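Local structure of ESX-1 secretion-associated protein EspB (Mycobacterium marinum, 7P0Z) at residues R19-A25 against K170-F175; Q36-L41 against K141-Q147. The protein is secreted in association with the ESX-1 system and assembles into a seven-chain, channel-like oligomer that probably takes part in mycobacterial protein transport. All coordinates share one frame; numbering follows the deposited sequence.

Contact 1: residues R19-A25 against K170-F175; sequences RADEVEA and KRFRIF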
loop_
_atom_site.group_PDB
_atom_site.type_symbol
_atom_site.label_atom_id
_atom_site.label_comp_id
_atom_site.label_asym_id
_atom_site.label_seq_id
_atom_site.Cartn_x
_atom_site.Cartn_y
_atom_site.Cartn_z
ATOM N N ARG A 19 -7.539 46.290 -1.283
ATOM C CA ARG A 19 -7.386 44.868 -1.036
ATOM C C ARG A 19 -7.422 44.561 0.450
ATOM O O ARG A 19 -7.934 43.518 0.859
ATOM C CB ARG A 19 -6.092 44.379 -1.663
ATOM C CG ARG A 19 -6.113 44.409 -3.155
ATOM C CD ARG A 19 -7.263 43.618 -3.729
ATOM N NE ARG A 19 -7.201 42.230 -3.309
ATOM C CZ ARG A 19 -6.438 41.313 -3.881
ATOM N NH1 ARG A 19 -5.667 41.632 -4.897
ATOM N NH2 ARG A 19 -6.437 40.076 -3.422
ATOM N N ALA A 20 -6.885 45.454 1.273
ATOM C CA ALA A 20 -6.956 45.258 2.714
ATOM C C ALA A 20 -8.392 45.274 3.202
ATOM O O ALA A 20 -8.779 44.455 4.036
ATOM C CB ALA A 20 -6.144 46.322 3.439
ATOM N N ASP A 21 -9.199 46.197 2.701
ATOM C CA ASP A 21 -10.598 46.161 3.099
ATOM C C ASP A 21 -11.304 44.927 2.568
ATOM O O ASP A 21 -12.169 44.377 3.246
ATOM C CB ASP A 21 -11.315 47.414 2.650
ATOM C CG ASP A 21 -10.973 48.590 3.506
ATOM O OD1 ASP A 21 -10.423 48.378 4.600
ATOM O OD2 ASP A 21 -11.249 49.730 3.095
ATOM N N GLU A 22 -10.944 44.471 1.377
ATOM C CA GLU A 22 -11.594 43.303 0.817
ATOM C C GLU A 22 -11.237 42.027 1.565
ATOM O O GLU A 22 -12.053 41.107 1.641
ATOM C CB GLU A 22 -11.234 43.164 -0.655
ATOM C CG GLU A 22 -11.925 42.014 -1.326
ATOM C CD GLU A 22 -11.602 41.872 -2.787
ATOM O OE1 GLU A 22 -10.873 42.720 -3.329
ATOM O OE2 GLU A 22 -12.052 40.884 -3.390
ATOM N N VAL A 23 -10.037 41.943 2.120
ATOM C CA VAL A 23 -9.616 40.663 2.650
ATOM C C VAL A 23 -10.227 40.404 4.017
ATOM O O VAL A 23 -10.406 39.252 4.407
ATOM C CB VAL A 23 -8.083 40.578 2.692
ATOM C CG1 VAL A 23 -7.523 41.402 3.817
ATOM C CG2 VAL A 23 -7.639 39.140 2.795
ATOM N N GLU A 24 -10.561 41.446 4.765
ATOM C CA GLU A 24 -11.140 41.274 6.080
ATOM C C GLU A 24 -12.636 41.520 6.092
ATOM O O GLU A 24 -13.221 41.628 7.164
ATOM C CB GLU A 24 -10.459 42.192 7.088
ATOM C CG GLU A 24 -10.945 43.614 7.013
ATOM C CD GLU A 24 -10.391 44.475 8.103
ATOM O OE1 GLU A 24 -9.851 43.931 9.080
ATOM O OE2 GLU A 24 -10.514 45.709 8.002
ATOM N N ALA A 25 -13.265 41.622 4.936
ATOM C CA ALA A 25 -14.709 41.695 4.918
ATOM C C ALA A 25 -15.278 40.381 5.439
ATOM O O ALA A 25 -14.648 39.338 5.303
ATOM C CB ALA A 25 -15.212 41.962 3.507
ATOM N N LYS A 170 -11.558 34.881 -3.958
ATOM C CA LYS A 170 -11.091 36.029 -4.727
ATOM C C LYS A 170 -10.294 36.982 -3.874
ATOM O O LYS A 170 -9.332 37.583 -4.348
ATOM C CB LYS A 170 -12.256 36.802 -5.315
ATOM C CG LYS A 170 -12.942 36.162 -6.429
ATOM C CD LYS A 170 -14.225 36.885 -6.628
ATOM C CE LYS A 170 -13.950 38.299 -7.042
ATOM N NZ LYS A 170 -15.209 39.023 -7.340
ATOM N N ARG A 171 -10.684 37.147 -2.619
ATOM C CA ARG A 171 -10.010 38.093 -1.756
ATOM C C ARG A 171 -8.550 37.750 -1.525
ATOM O O ARG A 171 -7.857 38.530 -0.882
ATOM C CB ARG A 171 -10.730 38.182 -0.421
ATOM C CG ARG A 171 -10.713 36.899 0.346
ATOM C CD ARG A 171 -11.409 37.052 1.659
ATOM N NE ARG A 171 -12.851 37.208 1.537
ATOM C CZ ARG A 171 -13.609 37.783 2.459
ATOM N NH1 ARG A 171 -13.059 38.258 3.558
ATOM N NH2 ARG A 171 -14.909 37.885 2.286
ATOM N N PHE A 172 -8.056 36.628 -2.020
ATOM C CA PHE A 172 -6.652 36.302 -1.854
ATOM C C PHE A 172 -5.883 36.296 -3.155
ATOM O O PHE A 172 -4.755 35.818 -3.181
ATOM C CB PHE A 172 -6.483 34.952 -1.179
ATOM C CG PHE A 172 -7.209 34.823 0.084
ATOM C CD1 PHE A 172 -6.907 35.630 1.146
ATOM C CD2 PHE A 172 -8.186 33.882 0.226
ATOM C CE1 PHE A 172 -7.575 35.507 2.319
ATOM C CE2 PHE A 172 -8.849 33.748 1.405
ATOM C CZ PHE A 172 -8.539 34.564 2.459
ATOM N N ARG A 173 -6.457 36.809 -4.228
ATOM C CA ARG A 173 -5.752 36.840 -5.493
ATOM C C ARG A 173 -4.509 37.713 -5.404
ATOM O O ARG A 173 -4.370 38.560 -4.528
ATOM C CB ARG A 173 -6.666 37.354 -6.589
ATOM C CG ARG A 173 -6.973 38.786 -6.457
ATOM C CD ARG A 173 -8.035 39.180 -7.403
ATOM N NE ARG A 173 -8.371 40.578 -7.235
ATOM C CZ ARG A 173 -9.189 41.031 -6.305
ATOM N NH1 ARG A 173 -9.734 40.198 -5.449
ATOM N NH2 ARG A 173 -9.448 42.316 -6.221
ATOM N N ILE A 174 -3.587 37.473 -6.330
ATOM C CA ILE A 174 -2.388 38.277 -6.451
ATOM C C ILE A 174 -2.733 39.716 -6.804
ATOM O O ILE A 174 -3.835 40.033 -7.252
ATOM C CB ILE A 174 -1.473 37.669 -7.519
ATOM C CG1 ILE A 174 -2.210 37.670 -8.845
ATOM C CG2 ILE A 174 -1.051 36.284 -7.141
ATOM C CD1 ILE A 174 -1.370 37.259 -9.967
ATOM N N PHE A 175 -1.767 40.593 -6.608
ATOM C CA PHE A 175 -1.962 42.001 -6.889
ATOM C C PHE A 175 -1.688 42.294 -8.350
ATOM O O PHE A 175 -0.858 41.650 -8.983
ATOM C CB PHE A 175 -1.044 42.843 -6.022
ATOM C CG PHE A 175 -1.214 42.600 -4.572
ATOM C CD1 PHE A 175 -2.296 43.108 -3.896
ATOM C CD2 PHE A 175 -0.284 41.866 -3.876
ATOM C CE1 PHE A 175 -2.448 42.877 -2.556
ATOM C CE2 PHE A 175 -0.432 41.636 -2.536
ATOM C CZ PHE A 175 -1.515 42.144 -1.876
#
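Arg-19 and Arg-173 lay their guanidinium groups flat on one another, centres 3.7 Å apart and planes at 7°, a worked example of like charges pairing where oxygens answer them. At its edge Arg-173 grips Glu-22 end-on: NH2 meets OE1 at 3.2 Å on the syn lone pair, while NH1 bonds OE2. Glu-22 reaches this edge with CG anti to the backbone N (chi1 -177°) and an extended chain. Arg-19 NH2 donates to Arg-173 O at 2.8 Å and weakly to Arg-171 O, while NH1 bonds Ile-174 O weakly, and Phe-175 CE1 lies over its opposite face, offset toward the rim. A third arginine, Arg-171, holds the chain as it leaves the helix: NH1 reaches Ala-25 O at 2.6 Å, almost straight at 175°, and also bonds Val-23 O from above the carbonyl plane. Further out, Lys-170 O accepts Arg-173 NH1 at 2.9 Å and so holds that guanidinium, while Asp-168 forms a salt bridge with Arg-171. The contact thus joins the C-terminal end of helix 13-23 to the loop before helix 181-224; Val-23 rests on Leu-72 of helix 42-81, and Phe-175 on Met-190 of helix 181-224.

Contact 2: residues Q36-L41 against K141-Q147; sequences QAPSGL and KLESGDQ
The peptide carbonyl of Lys-141 is approached on both faces, by Gly-40 N from one side and by Ser-144 N from the other. The bond from Gly-40 N to Lys-141 O is 2.9 Å long and comes from above the carbonyl plane, 43° out of it, whereas Ser-144 N reaches the same oxygen at 3.1 Å from within its own segment. Pro-38 O is met differently: Gln-147 N lies in its carbonyl plane, on a lone pair, at 2.9 Å. These two backbone bonds across the contact show how main-chain atoms can tie a loop without regular structure to a helix and the turn that follows it.

Between these bonds the two segments run close. Ser-39 CA directs its hydrogen almost straight at Ser-144 O, with the carbon 3.5 Å from the oxygen, and Gly-145, at positive phi, packs its bare CA against the carbonyl oxygen of Pro-38. The hydroxyl of Ser-39, set between its own backbone N and carbonyl carbon (chi1 79°), turns back to accept from Leu-41 N at 3.1 Å. Apolar contact follows from Leu-41, whose two branches divide the work: CD2 lies against Lys-141 CB at 3.6 Å, and CD1 meets Leu-142 CD1 at 3.7 Å.

Further polar ends are held from outside: Asp-146 OD1 accepts from Gly-148 N and its OD2 bonds Ser-150, while Gln-147 OE1 accepts from Gln-218 of helix 181-224. Tyr-265 of helix 244-268 packs on Ser-39 and Leu-41. The loop side carries an ST turn, Ser-39 to Leu-41, which ends at the N-cap residue of helix 42-81 and is laid against residues 141-147, where helix 133-143 gives way to a loop; the contact joins the PE and PPE portions of the helical bundle.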
loop_
_atom_site.group_PDB
_atom_site.type_symbol
_atom_site.label_atom_id
_atom_site.label_comp_id
_atom_site.label_asym_id
_atom_site.label_seq_id
_atom_site.Cartn_x
_atom_site.Cartn_y
_atom_site.Cartn_z
ATOM N N GLN A 36 -30.669 16.826 15.440
ATOM C CA GLN A 36 -31.222 15.906 16.420
ATOM C C GLN A 36 -30.973 14.465 16.022
ATOM O O GLN A 36 -30.670 14.152 14.876
ATOM C CB GLN A 36 -32.715 16.128 16.601
ATOM C CG GLN A 36 -33.095 17.548 16.723
ATOM C CD GLN A 36 -32.357 18.224 17.840
ATOM O OE1 GLN A 36 -32.038 17.611 18.845
ATOM N NE2 GLN A 36 -32.082 19.503 17.673
ATOM N N ALA A 37 -31.099 13.591 16.995
ATOM C CA ALA A 37 -30.924 12.173 16.748
ATOM C C ALA A 37 -32.021 11.673 15.827
ATOM O O ALA A 37 -33.190 12.004 16.028
ATOM C CB ALA A 37 -30.950 11.402 18.047
ATOM N N PRO A 38 -31.687 10.910 14.800
ATOM C CA PRO A 38 -32.719 10.424 13.881
ATOM C C PRO A 38 -33.709 9.469 14.520
ATOM O O PRO A 38 -34.856 9.401 14.076
ATOM C CB PRO A 38 -31.904 9.732 12.785
ATOM C CG PRO A 38 -30.518 10.180 12.982
ATOM C CD PRO A 38 -30.346 10.474 14.410
ATOM N N SER A 39 -33.309 8.731 15.545
ATOM C CA SER A 39 -34.174 7.758 16.176
ATOM C C SER A 39 -33.961 7.844 17.673
ATOM O O SER A 39 -33.399 8.813 18.179
ATOM C CB SER A 39 -33.895 6.348 15.653
ATOM O OG SER A 39 -32.751 5.815 16.269
ATOM N N GLY A 40 -34.428 6.827 18.388
ATOM C CA GLY A 40 -34.233 6.723 19.810
ATOM C C GLY A 40 -33.089 5.843 20.217
ATOM O O GLY A 40 -32.811 5.726 21.410
ATOM N N LEU A 41 -32.403 5.231 19.268
ATOM C CA LEU A 41 -31.277 4.385 19.601
ATOM C C LEU A 41 -30.152 5.189 20.232
ATOM O O LEU A 41 -29.990 6.379 19.977
ATOM C CB LEU A 41 -30.781 3.676 18.363
ATOM C CG LEU A 41 -31.910 2.809 17.810
ATOM C CD1 LEU A 41 -31.589 2.322 16.426
ATOM C CD2 LEU A 41 -32.163 1.651 18.733
ATOM N N LYS A 141 -37.687 2.354 19.634
ATOM C CA LYS A 141 -36.607 3.312 19.476
ATOM C C LYS A 141 -36.376 3.643 18.014
ATOM O O LYS A 141 -36.303 4.812 17.641
ATOM C CB LYS A 141 -35.340 2.757 20.100
ATOM C CG LYS A 141 -35.260 2.999 21.553
ATOM C CD LYS A 141 -34.041 2.348 22.109
ATOM C CE LYS A 141 -34.193 2.185 23.577
ATOM N NZ LYS A 141 -35.168 3.172 24.029
ATOM N N LEU A 142 -36.301 2.627 17.165
ATOM C CA LEU A 142 -35.992 2.868 15.770
ATOM C C LEU A 142 -37.025 3.748 15.089
ATOM O O LEU A 142 -36.695 4.473 14.154
ATOM C CB LEU A 142 -35.876 1.547 15.041
ATOM C CG LEU A 142 -35.430 1.697 13.597
ATOM C CD1 LEU A 142 -33.982 2.173 13.545
ATOM C CD2 LEU A 142 -35.600 0.403 12.869
ATOM N N GLU A 143 -38.269 3.699 15.511
ATOM C CA GLU A 143 -39.272 4.490 14.823
ATOM C C GLU A 143 -39.568 5.797 15.513
ATOM O O GLU A 143 -40.432 6.538 15.054
ATOM C CB GLU A 143 -40.553 3.690 14.669
ATOM C CG GLU A 143 -40.318 2.361 14.011
ATOM C CD GLU A 143 -41.547 1.494 13.989
ATOM O OE1 GLU A 143 -42.649 2.008 14.275
ATOM O OE2 GLU A 143 -41.415 0.296 13.680
ATOM N N SER A 144 -38.876 6.100 16.590
ATOM C CA SER A 144 -39.039 7.382 17.231
ATOM C C SER A 144 -38.167 8.427 16.533
ATOM O O SER A 144 -37.555 8.174 15.497
ATOM C CB SER A 144 -38.692 7.262 18.704
ATOM O OG SER A 144 -38.883 8.489 19.349
ATOM N N GLY A 145 -38.109 9.615 17.098
ATOM C CA GLY A 145 -37.297 10.654 16.531
ATOM C C GLY A 145 -37.931 11.240 15.291
ATOM O O GLY A 145 -39.075 10.958 14.946
ATOM N N ASP A 146 -37.165 12.077 14.610
ATOM C CA ASP A 146 -37.675 12.724 13.417
ATOM C C ASP A 146 -37.257 12.016 12.153
ATOM O O ASP A 146 -37.541 12.512 11.064
ATOM C CB ASP A 146 -37.237 14.179 13.366
ATOM C CG ASP A 146 -35.736 14.352 13.240
ATOM O OD1 ASP A 146 -34.986 13.364 13.177
ATOM O OD2 ASP A 146 -35.300 15.511 13.239
ATOM N N GLN A 147 -36.586 10.883 12.281
ATOM C CA GLN A 147 -36.232 10.019 11.173
ATOM C C GLN A 147 -35.246 10.670 10.232
ATOM O O GLN A 147 -35.050 10.197 9.119
ATOM C CB GLN A 147 -37.479 9.573 10.419
ATOM C CG GLN A 147 -38.408 8.826 11.307
ATOM C CD GLN A 147 -37.790 7.576 11.824
ATOM O OE1 GLN A 147 -37.284 6.766 11.060
ATOM N NE2 GLN A 147 -37.765 7.435 13.135
#

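From the N terminus, the chain first passes through helix 13-23, whose end enters contact 1, and then runs through a loop to 36-41, the first half of contact 2. Helix 42-81 follows, then an unmodelled stretch, before helix 133-143 brings 141-147 back and closes contact 2 over 99 intervening residues. Helix 149-166 leads on to 170-175, which closes contact 1 over 144. Contact 2 is therefore nested inside contact 1, with no crossing. Their centres lie 45 Å apart, on opposite sides of the centre of the chain, so the PE and PPE portions are tied together at two well-separated places along the elongated bundle.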